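Local atomic coordinates of sulfatase (Bacteroides fragilis CAG:558, PDB entry 6USS), a protein that probably hydrolyses aryl sulfate esters as a calcium-dependent arylsulfatase of the human gut microbiome. Residues A[90-95]-A[254-259]; A[204-207]-A[212-215]; A[274-279]-A[291-296]. The protein carries 1 engineered substitution. One frame throughout, in Å; residues are numbered along the deposited sequence.

Contact 1: A[90-95]-A[254-259]; sequences PTRCSL and FLYMAH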
loop_
_atom_site.group_PDB
_atom_site.type_symbol
_atom_site.label_atom_id
_atom_site.label_comp_id
_atom_site.label_asym_id
_atom_site.label_seq_id
_atom_site.Cartn_x
_atom_site.Cartn_y
_atom_site.Cartn_z
ATOM N N PRO A 90 -9.754 -20.367 -5.654
ATOM C CA PRO A 90 -11.150 -19.906 -5.747
ATOM C C PRO A 90 -11.699 -19.397 -4.433
ATOM O O PRO A 90 -12.464 -18.425 -4.431
ATOM C CB PRO A 90 -11.908 -21.145 -6.245
ATOM C CG PRO A 90 -11.032 -22.288 -5.919
ATOM C CD PRO A 90 -9.630 -21.759 -6.123
ATOM N N THR A 91 -11.320 -20.013 -3.311
ATOM C CA THR A 91 -11.841 -19.560 -2.025
ATOM C C THR A 91 -11.332 -18.164 -1.684
ATOM O O THR A 91 -12.119 -17.271 -1.338
ATOM C CB THR A 91 -11.468 -20.550 -0.928
ATOM O OG1 THR A 91 -12.158 -21.784 -1.161
ATOM C CG2 THR A 91 -11.853 -20.005 0.443
ATOM N N ARG A 92 -10.021 -17.945 -1.807
ATOM C CA ARG A 92 -9.463 -16.671 -1.372
ATOM C C ARG A 92 -9.916 -15.526 -2.275
ATOM O O ARG A 92 -10.236 -14.436 -1.780
ATOM C CB ARG A 92 -7.937 -16.776 -1.284
ATOM C CG ARG A 92 -7.463 -17.439 0.032
ATOM C CD ARG A 92 -6.146 -18.187 -0.096
ATOM N NE ARG A 92 -6.003 -19.230 0.917
ATOM C CZ ARG A 92 -5.647 -19.013 2.182
ATOM N NH1 ARG A 92 -5.394 -17.774 2.597
ATOM N NH2 ARG A 92 -5.540 -20.038 3.032
ATOM N N CYS A 93 -9.986 -15.764 -3.596
ATOM C CA CYS A 93 -10.468 -14.738 -4.522
ATOM C C CYS A 93 -11.951 -14.421 -4.313
ATOM O O CYS A 93 -12.369 -13.270 -4.474
ATOM C CB CYS A 93 -10.222 -15.189 -5.956
ATOM S SG CYS A 93 -8.493 -15.201 -6.406
ATOM N N SER A 94 -12.755 -15.420 -3.951
ATOM C CA SER A 94 -14.145 -15.158 -3.615
ATOM C C SER A 94 -14.261 -14.296 -2.362
ATOM O O SER A 94 -15.118 -13.404 -2.293
ATOM C CB SER A 94 -14.891 -16.479 -3.437
ATOM O OG SER A 94 -15.074 -17.132 -4.694
ATOM N N LEU A 95 -13.419 -14.564 -1.354
ATOM C CA LEU A 95 -13.408 -13.762 -0.138
ATOM C C LEU A 95 -13.116 -12.303 -0.447
ATOM O O LEU A 95 -13.832 -11.397 0.002
ATOM C CB LEU A 95 -12.355 -14.298 0.829
ATOM C CG LEU A 95 -11.941 -13.295 1.913
ATOM C CD1 LEU A 95 -13.002 -13.202 2.995
ATOM C CD2 LEU A 95 -10.594 -13.657 2.494
ATOM N N PHE A 254 -8.277 -3.597 10.508
ATOM C CA PHE A 254 -8.692 -4.885 9.988
ATOM C C PHE A 254 -7.405 -5.661 9.775
ATOM O O PHE A 254 -6.527 -5.213 9.033
ATOM C CB PHE A 254 -9.481 -4.719 8.695
ATOM C CG PHE A 254 -9.670 -5.987 7.941
ATOM C CD1 PHE A 254 -10.529 -6.966 8.407
ATOM C CD2 PHE A 254 -8.987 -6.209 6.750
ATOM C CE1 PHE A 254 -10.715 -8.151 7.690
ATOM C CE2 PHE A 254 -9.161 -7.398 6.033
ATOM C CZ PHE A 254 -10.027 -8.362 6.503
ATOM N N LEU A 255 -7.258 -6.769 10.482
ATOM C CA LEU A 255 -6.114 -7.647 10.329
ATOM C C LEU A 255 -6.571 -8.917 9.627
ATOM O O LEU A 255 -7.418 -9.644 10.153
ATOM C CB LEU A 255 -5.508 -7.971 11.688
ATOM C CG LEU A 255 -4.503 -9.128 11.675
ATOM C CD1 LEU A 255 -3.393 -8.824 10.724
ATOM C CD2 LEU A 255 -3.945 -9.385 13.077
ATOM N N TYR A 256 -6.024 -9.177 8.442
ATOM C CA TYR A 256 -6.251 -10.451 7.754
ATOM C C TYR A 256 -5.100 -11.373 8.129
ATOM O O TYR A 256 -4.050 -11.387 7.485
ATOM C CB TYR A 256 -6.342 -10.265 6.242
ATOM C CG TYR A 256 -6.570 -11.544 5.430
ATOM C CD1 TYR A 256 -7.459 -12.534 5.852
ATOM C CD2 TYR A 256 -5.914 -11.738 4.213
ATOM C CE1 TYR A 256 -7.680 -13.702 5.082
ATOM C CE2 TYR A 256 -6.127 -12.881 3.446
ATOM C CZ TYR A 256 -7.012 -13.862 3.882
ATOM O OH TYR A 256 -7.197 -14.986 3.095
ATOM N N MET A 257 -5.297 -12.150 9.193
ATOM C CA MET A 257 -4.275 -13.085 9.670
ATOM C C MET A 257 -4.450 -14.394 8.916
ATOM O O MET A 257 -5.256 -15.240 9.294
ATOM C CB MET A 257 -4.397 -13.282 11.175
ATOM C CG MET A 257 -3.277 -14.094 11.782
ATOM S SD MET A 257 -1.775 -13.106 11.885
ATOM C CE MET A 257 -0.555 -14.350 12.335
ATOM N N ALA A 258 -3.686 -14.564 7.834
ATOM C CA ALA A 258 -3.848 -15.698 6.921
ATOM C C ALA A 258 -2.614 -16.595 7.007
ATOM O O ALA A 258 -1.626 -16.365 6.313
ATOM C CB ALA A 258 -4.088 -15.212 5.492
ATOM N N HIS A 259 -2.695 -17.633 7.839
ATOM C CA HIS A 259 -1.555 -18.504 8.104
ATOM C C HIS A 259 -1.134 -19.286 6.865
ATOM O O HIS A 259 -1.952 -19.615 5.996
ATOM C CB HIS A 259 -1.877 -19.489 9.232
ATOM C CG HIS A 259 -1.612 -18.927 10.582
ATOM N ND1 HIS A 259 -0.344 -18.842 11.109
ATOM C CD2 HIS A 259 -2.440 -18.373 11.499
ATOM C CE1 HIS A 259 -0.399 -18.267 12.298
ATOM N NE2 HIS A 259 -1.662 -17.977 12.559
HETATM O O HOH W 1 -5.189 -15.339 1.497
HETATM O O HOH W 2 -4.490 -18.784 5.317
#

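Contact 2: A[204-207]-A[212-215]; sequences YGNR and PNPW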
loop_
_atom_site.group_PDB
_atom_site.type_symbol
_atom_site.label_atom_id
_atom_site.label_comp_id
_atom_site.label_asym_id
_atom_site.label_seq_id
_atom_site.Cartn_x
_atom_site.Cartn_y
_atom_site.Cartn_z
ATOM N N TYR A 204 12.970 -20.251 5.791
ATOM C CA TYR A 204 11.662 -20.435 5.155
ATOM C C TYR A 204 11.783 -20.637 3.647
ATOM O O TYR A 204 10.861 -20.305 2.891
ATOM C CB TYR A 204 10.718 -19.266 5.473
ATOM C CG TYR A 204 10.753 -18.909 6.933
ATOM C CD1 TYR A 204 10.352 -19.829 7.894
ATOM C CD2 TYR A 204 11.228 -17.670 7.363
ATOM C CE1 TYR A 204 10.405 -19.523 9.254
ATOM C CE2 TYR A 204 11.275 -17.346 8.729
ATOM C CZ TYR A 204 10.868 -18.288 9.664
ATOM O OH TYR A 204 10.926 -18.001 11.008
ATOM N N GLY A 205 12.922 -21.160 3.191
ATOM C CA GLY A 205 13.149 -21.407 1.778
ATOM C C GLY A 205 14.058 -20.420 1.076
ATOM O O GLY A 205 14.498 -20.710 -0.042
ATOM N N ASN A 206 14.373 -19.282 1.674
ATOM C CA ASN A 206 15.152 -18.281 0.956
ATOM C C ASN A 206 16.609 -18.713 0.838
ATOM O O ASN A 206 17.232 -19.108 1.830
ATOM C CB ASN A 206 15.065 -16.930 1.658
ATOM C CG ASN A 206 13.690 -16.310 1.553
ATOM O OD1 ASN A 206 13.381 -15.619 0.578
ATOM N ND2 ASN A 206 12.853 -16.552 2.559
ATOM N N ARG A 207 17.151 -18.639 -0.377
ATOM C CA ARG A 207 18.564 -18.909 -0.585
ATOM C C ARG A 207 19.387 -17.686 -0.208
ATOM O O ARG A 207 18.909 -16.549 -0.268
ATOM C CB ARG A 207 18.840 -19.296 -2.038
ATOM C CG ARG A 207 18.122 -20.551 -2.483
ATOM C CD ARG A 207 18.897 -21.284 -3.571
ATOM N NE ARG A 207 19.559 -22.478 -3.048
ATOM C CZ ARG A 207 20.878 -22.642 -2.989
ATOM N NH1 ARG A 207 21.697 -21.692 -3.437
ATOM N NH2 ARG A 207 21.381 -23.764 -2.491
ATOM N N PRO A 212 18.790 -17.982 -6.982
ATOM C CA PRO A 212 17.641 -18.694 -7.562
ATOM C C PRO A 212 16.580 -19.059 -6.526
ATOM O O PRO A 212 16.688 -20.125 -5.911
ATOM C CB PRO A 212 18.304 -19.949 -8.143
ATOM C CG PRO A 212 19.606 -20.155 -7.210
ATOM C CD PRO A 212 19.637 -18.956 -6.271
ATOM N N ASN A 213 15.557 -18.211 -6.311
ATOM C CA ASN A 213 14.694 -18.522 -5.163
ATOM C C ASN A 213 13.488 -19.361 -5.590
ATOM O O ASN A 213 12.869 -19.077 -6.623
ATOM C CB ASN A 213 14.193 -17.243 -4.495
ATOM C CG ASN A 213 14.759 -17.033 -3.089
ATOM O OD1 ASN A 213 15.630 -17.773 -2.617
ATOM N ND2 ASN A 213 14.259 -16.005 -2.419
ATOM N N PRO A 214 13.123 -20.377 -4.802
ATOM C CA PRO A 214 11.911 -21.148 -5.107
ATOM C C PRO A 214 10.650 -20.302 -4.968
ATOM O O PRO A 214 10.595 -19.356 -4.181
ATOM C CB PRO A 214 11.936 -22.286 -4.074
ATOM C CG PRO A 214 12.840 -21.810 -2.975
ATOM C CD PRO A 214 13.861 -20.929 -3.648
ATOM N N TRP A 215 9.630 -20.667 -5.756
ATOM C CA TRP A 215 8.340 -19.974 -5.762
ATOM C C TRP A 215 7.818 -19.625 -4.370
ATOM O O TRP A 215 7.366 -18.498 -4.129
ATOM C CB TRP A 215 7.290 -20.839 -6.469
ATOM C CG TRP A 215 7.459 -20.982 -7.948
ATOM C CD1 TRP A 215 8.496 -20.525 -8.715
ATOM C CD2 TRP A 215 6.556 -21.645 -8.845
ATOM N NE1 TRP A 215 8.290 -20.856 -10.035
ATOM C CE2 TRP A 215 7.107 -21.544 -10.143
ATOM C CE3 TRP A 215 5.335 -22.314 -8.676
ATOM C CZ2 TRP A 215 6.476 -22.081 -11.264
ATOM C CZ3 TRP A 215 4.710 -22.853 -9.792
ATOM C CH2 TRP A 215 5.285 -22.737 -11.071
#

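Contact 3: A[274-279]-A[291-296]; sequences QKYIDK and LIEGMD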
loop_
_atom_site.group_PDB
_atom_site.type_symbol
_atom_site.label_atom_id
_atom_site.label_comp_id
_atom_site.label_asym_id
_atom_site.label_seq_id
_atom_site.Cartn_x
_atom_site.Cartn_y
_atom_site.Cartn_z
ATOM N N GLN A 274 7.045 -33.985 19.971
ATOM C CA GLN A 274 7.265 -35.154 20.819
ATOM C C GLN A 274 6.067 -35.444 21.711
ATOM O O GLN A 274 5.797 -36.610 22.029
ATOM C CB GLN A 274 8.529 -34.970 21.669
ATOM C CG GLN A 274 8.982 -36.240 22.390
ATOM C CD GLN A 274 9.197 -37.402 21.429
ATOM O OE1 GLN A 274 9.880 -37.270 20.410
ATOM N NE2 GLN A 274 8.603 -38.543 21.745
ATOM N N LYS A 275 5.330 -34.410 22.118
ATOM C CA LYS A 275 4.150 -34.650 22.940
ATOM C C LYS A 275 3.168 -35.586 22.236
ATOM O O LYS A 275 2.627 -36.514 22.854
ATOM C CB LYS A 275 3.482 -33.323 23.306
ATOM C CG LYS A 275 2.165 -33.509 24.079
ATOM C CD LYS A 275 1.500 -32.174 24.418
ATOM C CE LYS A 275 1.211 -31.345 23.178
ATOM N NZ LYS A 275 0.435 -30.113 23.546
ATOM N N TYR A 276 2.943 -35.380 20.935
ATOM C CA TYR A 276 1.992 -36.231 20.225
ATOM C C TYR A 276 2.560 -37.621 19.978
ATOM O O TYR A 276 1.812 -38.609 19.992
ATOM C CB TYR A 276 1.564 -35.565 18.914
ATOM C CG TYR A 276 0.746 -34.330 19.168
ATOM C CD1 TYR A 276 -0.571 -34.438 19.597
ATOM C CD2 TYR A 276 1.295 -33.055 19.023
ATOM C CE1 TYR A 276 -1.331 -33.319 19.851
ATOM C CE2 TYR A 276 0.529 -31.906 19.283
ATOM C CZ TYR A 276 -0.785 -32.055 19.702
ATOM O OH TYR A 276 -1.579 -30.964 19.973
ATOM N N ILE A 277 3.869 -37.718 19.751
ATOM C CA ILE A 277 4.505 -39.025 19.666
ATOM C C ILE A 277 4.290 -39.785 20.967
ATOM O O ILE A 277 4.095 -41.007 20.965
ATOM C CB ILE A 277 6.006 -38.878 19.331
ATOM C CG1 ILE A 277 6.208 -38.264 17.942
ATOM C CG2 ILE A 277 6.693 -40.222 19.364
ATOM C CD1 ILE A 277 5.949 -39.238 16.796
ATOM N N ASP A 278 4.289 -39.066 22.097
ATOM C CA ASP A 278 4.039 -39.698 23.386
ATOM C C ASP A 278 2.565 -40.039 23.575
ATOM O O ASP A 278 2.241 -40.984 24.297
ATOM C CB ASP A 278 4.522 -38.790 24.514
ATOM C CG ASP A 278 6.038 -38.616 24.519
ATOM O OD1 ASP A 278 6.761 -39.577 24.162
ATOM O OD2 ASP A 278 6.507 -37.514 24.879
ATOM N N LYS A 279 1.660 -39.281 22.948
ATOM C CA LYS A 279 0.240 -39.622 22.957
ATOM C C LYS A 279 -0.045 -40.898 22.177
ATOM O O LYS A 279 -1.131 -41.476 22.318
ATOM C CB LYS A 279 -0.581 -38.482 22.345
ATOM C CG LYS A 279 -1.334 -37.586 23.314
ATOM C CD LYS A 279 -1.999 -36.455 22.527
ATOM C CE LYS A 279 -2.933 -35.641 23.379
ATOM N NZ LYS A 279 -3.723 -34.700 22.534
ATOM N N LEU A 291 1.385 -28.959 13.786
ATOM C CA LEU A 291 1.011 -27.800 12.974
ATOM C C LEU A 291 -0.296 -27.195 13.466
ATOM O O LEU A 291 -0.426 -25.971 13.567
ATOM C CB LEU A 291 0.871 -28.188 11.505
ATOM C CG LEU A 291 2.154 -28.477 10.742
ATOM C CD1 LEU A 291 1.930 -28.413 9.203
ATOM C CD2 LEU A 291 3.231 -27.518 11.204
ATOM N N ILE A 292 -1.271 -28.053 13.787
ATOM C CA ILE A 292 -2.576 -27.595 14.253
ATOM C C ILE A 292 -2.429 -26.815 15.550
ATOM O O ILE A 292 -3.072 -25.778 15.741
ATOM C CB ILE A 292 -3.532 -28.794 14.405
ATOM C CG1 ILE A 292 -4.021 -29.270 13.026
ATOM C CG2 ILE A 292 -4.690 -28.464 15.327
ATOM C CD1 ILE A 292 -4.606 -30.668 13.033
ATOM N N GLU A 293 -1.556 -27.277 16.446
ATOM C CA GLU A 293 -1.456 -26.637 17.748
ATOM C C GLU A 293 -0.706 -25.317 17.672
ATOM O O GLU A 293 -1.020 -24.389 18.422
ATOM C CB GLU A 293 -0.787 -27.571 18.762
ATOM C CG GLU A 293 -1.083 -27.146 20.212
ATOM C CD GLU A 293 -0.265 -27.877 21.281
ATOM O OE1 GLU A 293 0.236 -28.994 21.023
ATOM O OE2 GLU A 293 -0.147 -27.321 22.401
ATOM N N GLY A 294 0.273 -25.210 16.777
ATOM C CA GLY A 294 0.985 -23.953 16.626
ATOM C C GLY A 294 0.125 -22.890 15.971
ATOM O O GLY A 294 0.237 -21.703 16.295
ATOM N N MET A 295 -0.744 -23.296 15.041
ATOM C CA MET A 295 -1.782 -22.393 14.564
ATOM C C MET A 295 -2.617 -21.888 15.732
ATOM O O MET A 295 -2.849 -20.685 15.874
ATOM C CB MET A 295 -2.664 -23.105 13.535
ATOM C CG MET A 295 -3.902 -22.313 13.122
ATOM S SD MET A 295 -5.328 -22.592 14.205
ATOM C CE MET A 295 -5.675 -24.311 13.890
ATOM N N ASP A 296 -3.069 -22.806 16.589
ATOM C CA ASP A 296 -3.914 -22.432 17.714
ATOM C C ASP A 296 -3.168 -21.553 18.721
ATOM O O ASP A 296 -3.786 -20.701 19.377
ATOM C CB ASP A 296 -4.457 -23.692 18.389
ATOM C CG ASP A 296 -5.487 -23.375 19.472
ATOM O OD1 ASP A 296 -6.691 -23.213 19.134
ATOM O OD2 ASP A 296 -5.098 -23.299 20.659
#

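Contact 1: A[90-95]-A[254-259]
With chi1 at 180°, the Tyr256 ring leaves strand 254-258 opposite its own amide nitrogen and carries OH across to helix 90-95; there Arg92, whose CG lies opposite the carbonyl carbon (chi1 -81°), crosses it at about a right angle with the chain drawn out from CG to NE. Arg92 NH1 stops 3.4 Å from Tyr256 OH, and the planes of guanidinium and ring are 50° apart. Water 1 joins the two, taking a hydrogen bond from Arg92 NH1 at 2.7 Å and one from Tyr256 OH at 2.6 Å. Water 2 links Arg92 NH2 to His259 O, and both waters lie at the guanidinium edge, in its plane. Arg92 belongs to the sulfatase signature that starts at the engineered Cys88, the position predicted to mature to a 3-oxoalanine, and its strongest partner is Asp322, bonded through NE; NH2 also bonds Asp42. Both aspartates bind the calcium ion, and Arg92 thereby acts on two of its ligands from the second shell. Helix and strand run antiparallel, axes 13.4 Å apart; the backbones do not meet, and side chains and two waters span the gap. On the apolar side Leu95 comes at Tyr256 from the opposite direction, CD2 reaching CZ at 3.8 Å, and both touch Leu38 of strand 35-41. Ala258 CB covers one face of the Tyr256 ring near its rim and lies 4.1 Å from Arg92 NH1.

Contact 2: A[204-207]-A[212-215]
Asn213 reaches across to Arg207 and Asn206 with both ends of its amide, and this is the close-fitting part of the contact. Its OD1 accepts the backbone N-H of Arg207 at 2.8 Å, nearly straight at 174° and in the carbonyl plane. Its ND2 gives only a weak, bent bond to Asn206 OD1 at 3.1 Å, the two amide planes being 57° apart. Asn206 ND2 bonds Val218 O and Asn203 O, which probably helps hold the orientation of that amide. Next to the amides the Pro214 ring rests on the backbone of Gly205, CG 3.5 Å from Gly205 O; the positive phi of Gly205 (104°) suits a residue without a side chain.

The more solvent-facing side has no such directed bonds between the segments. Arg207 bends at chi3 and lays its CD on the exposed Pro212 in plain van der Waals contact, 3.4 Å from Pro212 O, while its guanidinium turns to a salt bridge with Asp209, in the short connection between the segments. Both segments belong to the long surface loop between strand 185-187 and helix 231-247, away from the calcium. Because the straight bond ends on a main-chain N-H, this tie depends on the Asn213 amide and on the backbone, not the side chain, of Arg207; the weak Asn206 bond probably adds little.

Contact 3: A[274-279]-A[291-296]
The Tyr276 ring and the Glu293 carboxylate stand almost perpendicular, 87° apart, and Lys275 NZ and Tyr276 OH both come to Glu293 OE1 from the same face of the carboxylate. Lys275 NZ lies nearer the plane, 24° out of it on the syn side, and makes the salt bridge to Glu293 OE1 at 2.8 Å; it also touches Glu293 OE2 with a weak bond. Tyr276 OH arrives more steeply, 46° above the plane, and donates to Glu293 OE1 at 2.9 Å. One oxygen thus takes two donors, which probably fixes the rotation of the carboxylate and favours its charged form.

Glu293 gets there with CG anti to the backbone N and an extended chain beyond it, while Lys275 kinks at chi3 and crosses it at about a right angle. The ammonium is shared between Glu293 and Glu65, the latter its stronger partner. Glu65 OE1 takes Lys275 and OE2 takes Lys279, one turn further on; two lysines and two glutamates alternate, and their charges probably offset one another. The Tyr276 side chain also packs on Ala286 and Ala289 of helix 283-308. The arrangement is that of two successive helices, 273-279 and 283-308, packed at the periphery of the alkaline phosphatase-like fold, with a polar bridge at their partly buried seam.

In the fold
Contact 1 alone approaches the calcium: the Arg92 side chain is about 4 Å from the ion, whose site is made by Asp42, Asp43, Cys88, Asp322 and Asn323. Contact 2 is nested along the chain inside the loop that contact 1 closes, yet its centre is 24 Å away at the surface. Contact 3 follows in series, 25 Å from contact 1 between centres, but their nearest atoms are only about 4 Å apart. The two share strand 35-41 as a neighbour: His259 and Met257 from contact 1 and Met295 from contact 3 all meet Phe39, and His259 also bonds Ser298 of helix 283-308. Contacts 2 and 3, nearest atoms about 11 Å apart, do not touch, and both lie away from the calcium site.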